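Side-chain contact in tRNA (cytosine(72)-C(5))-methyltransferase (Pyrococcus horikoshii, PDB 5ZVE), which transfers a methyl group from S-adenosyl-L-methionine to the C5 position of cytosine 72 in several tRNAs: residues A307-L312 against L379-D384. Numbering follows the deposited sequence.
Sequences AAIKSL and LRKVKD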
loop_
_atom_site.group_PDB
_atom_site.type_symbol
_atom_site.label_atom_id
_atom_site.label_comp_id
_atom_site.label_asym_id
_atom_site.label_seq_id
_atom_site.Cartn_x
_atom_site.Cartn_y
_atom_site.Cartn_z
ATOM N N ALA A 307 1.876 -18.668 -14.978
ATOM C CA ALA A 307 0.505 -19.138 -14.818
ATOM C C ALA A 307 -0.488 -18.166 -15.461
ATOM O O ALA A 307 -1.494 -18.585 -16.036
ATOM C CB ALA A 307 0.181 -19.336 -13.345
ATOM N N ALA A 308 -0.196 -16.871 -15.366
ATOM C CA ALA A 308 -1.060 -15.848 -15.945
ATOM C C ALA A 308 -0.999 -15.869 -17.464
ATOM O O ALA A 308 -2.029 -15.813 -18.137
ATOM C CB ALA A 308 -0.670 -14.473 -15.430
ATOM N N ILE A 309 0.217 -15.938 -17.992
ATOM C CA ILE A 309 0.441 -15.980 -19.432
ATOM C C ILE A 309 -0.289 -17.159 -20.075
ATOM O O ILE A 309 -0.934 -17.008 -21.113
ATOM C CB ILE A 309 1.947 -16.071 -19.754
ATOM C CG1 ILE A 309 2.658 -14.782 -19.331
ATOM C CG2 ILE A 309 2.173 -16.339 -21.235
ATOM C CD1 ILE A 309 4.166 -14.837 -19.503
ATOM N N LYS A 310 -0.196 -18.326 -19.447
ATOM C CA LYS A 310 -0.839 -19.526 -19.976
ATOM C C LYS A 310 -2.359 -19.462 -19.857
ATOM O O LYS A 310 -3.070 -20.161 -20.575
ATOM C CB LYS A 310 -0.323 -20.773 -19.256
ATOM C CG LYS A 310 1.112 -21.145 -19.588
ATOM C CD LYS A 310 1.464 -22.540 -19.077
ATOM C CE LYS A 310 1.270 -22.654 -17.572
ATOM N NZ LYS A 310 1.641 -24.009 -17.057
ATOM N N SER A 311 -2.855 -18.619 -18.957
ATOM C CA SER A 311 -4.294 -18.489 -18.757
ATOM C C SER A 311 -4.878 -17.303 -19.509
ATOM O O SER A 311 -6.072 -17.025 -19.408
ATOM C CB SER A 311 -4.615 -18.351 -17.268
ATOM O OG SER A 311 -4.151 -19.469 -16.529
ATOM N N LEU A 312 -4.039 -16.600 -20.262
ATOM C CA LEU A 312 -4.506 -15.464 -21.046
ATOM C C LEU A 312 -4.856 -15.899 -22.455
ATOM O O LEU A 312 -4.113 -16.659 -23.078
ATOM C CB LEU A 312 -3.446 -14.359 -21.105
ATOM C CG LEU A 312 -3.546 -13.168 -20.154
ATOM C CD1 LEU A 312 -2.420 -12.185 -20.445
ATOM C CD2 LEU A 312 -4.898 -12.477 -20.263
ATOM N N LEU A 379 0.907 -5.529 -20.421
ATOM C CA LEU A 379 1.322 -6.368 -21.544
ATOM C C LEU A 379 0.179 -6.977 -22.340
ATOM O O LEU A 379 -0.903 -7.248 -21.816
ATOM C CB LEU A 379 2.217 -7.504 -21.067
ATOM C CG LEU A 379 3.553 -7.180 -20.414
ATOM C CD1 LEU A 379 4.462 -8.350 -20.598
ATOM C CD2 LEU A 379 4.175 -5.985 -21.025
ATOM N N ARG A 380 0.463 -7.214 -23.615
ATOM C CA ARG A 380 -0.459 -7.853 -24.534
ATOM C C ARG A 380 0.125 -9.198 -24.979
ATOM O O ARG A 380 1.279 -9.266 -25.411
ATOM C CB ARG A 380 -0.714 -6.928 -25.727
ATOM C CG ARG A 380 -1.333 -7.562 -26.956
ATOM C CD ARG A 380 -2.753 -8.022 -26.696
ATOM N NE ARG A 380 -3.605 -7.031 -26.033
ATOM C CZ ARG A 380 -3.948 -5.848 -26.538
ATOM N NH1 ARG A 380 -3.525 -5.479 -27.738
ATOM N NH2 ARG A 380 -4.733 -5.033 -25.843
ATOM N N LYS A 381 -0.663 -10.264 -24.850
ATOM C CA LYS A 381 -0.222 -11.598 -25.254
ATOM C C LYS A 381 -0.361 -11.781 -26.762
ATOM O O LYS A 381 -1.466 -11.988 -27.266
ATOM C CB LYS A 381 -1.020 -12.680 -24.524
ATOM C CG LYS A 381 -0.642 -14.094 -24.929
ATOM C CD LYS A 381 -1.371 -15.134 -24.096
ATOM C CE LYS A 381 -0.922 -16.541 -24.464
ATOM N NZ LYS A 381 -1.575 -17.585 -23.625
ATOM N N VAL A 382 0.756 -11.706 -27.482
ATOM C CA VAL A 382 0.711 -11.774 -28.938
ATOM C C VAL A 382 0.683 -13.210 -29.463
ATOM O O VAL A 382 0.187 -13.458 -30.563
ATOM C CB VAL A 382 1.908 -11.036 -29.569
ATOM C CG1 VAL A 382 1.830 -9.547 -29.264
ATOM C CG2 VAL A 382 3.220 -11.623 -29.072
ATOM N N LYS A 383 1.197 -14.149 -28.672
ATOM C CA LYS A 383 1.195 -15.565 -29.047
ATOM C C LYS A 383 1.462 -16.463 -27.841
ATOM O O LYS A 383 1.814 -15.981 -26.763
ATOM C CB LYS A 383 2.235 -15.832 -30.139
ATOM C CG LYS A 383 3.671 -15.893 -29.641
ATOM C CD LYS A 383 4.629 -16.204 -30.782
ATOM C CE LYS A 383 6.076 -16.181 -30.319
ATOM N NZ LYS A 383 7.007 -16.617 -31.400
ATOM N N ASP A 384 1.295 -17.770 -28.023
ATOM C CA ASP A 384 1.530 -18.726 -26.943
ATOM C C ASP A 384 2.971 -19.225 -26.951
ATOM O O ASP A 384 3.347 -20.037 -27.794
ATOM C CB ASP A 384 0.572 -19.910 -27.053
ATOM C CG ASP A 384 -0.879 -19.483 -27.071
ATOM O OD1 ASP A 384 -1.444 -19.243 -25.983
ATOM O OD2 ASP A 384 -1.455 -19.384 -28.174
#
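K381 reaches from the end of its strand to two backbone carbonyls, that of I309 near the C-terminal end of a helix and that of L312 just beyond it. NZ donates to I309 O at 2.7 Å, tilted 21° from that carbonyl plane. Its bond to L312 O measures 2.8 Å and lies closer to the plane. With CG anti to the backbone N (chi1 178°) and every later torsion also extended, the chain carries NZ straight across to both carbonyls. I309 O also accepts from L312 N at 3.2 Å, which gives it two donors. The helix end would probably welcome the positive charge.

The aliphatic part packs close: K381 CD lies 3.7 Å from L312 CB, while CE is only loosely near I309 CG2. Beyond NZ the contact opens toward solvent. There the exposed C-terminal D384 turns back, its OD1 forming a salt bridge with K381 NZ at 2.9 Å, met on the anti side of the carboxylate and well out of its plane; OD2 pairs with R314.

The lysine thus ties the end of helix 291-310 to the end of strand 374-381, which pairs antiparallel with strands 316-322 and 342-344 in the Rossmann-like methyltransferase domain; M342 packs against both I309 and K381.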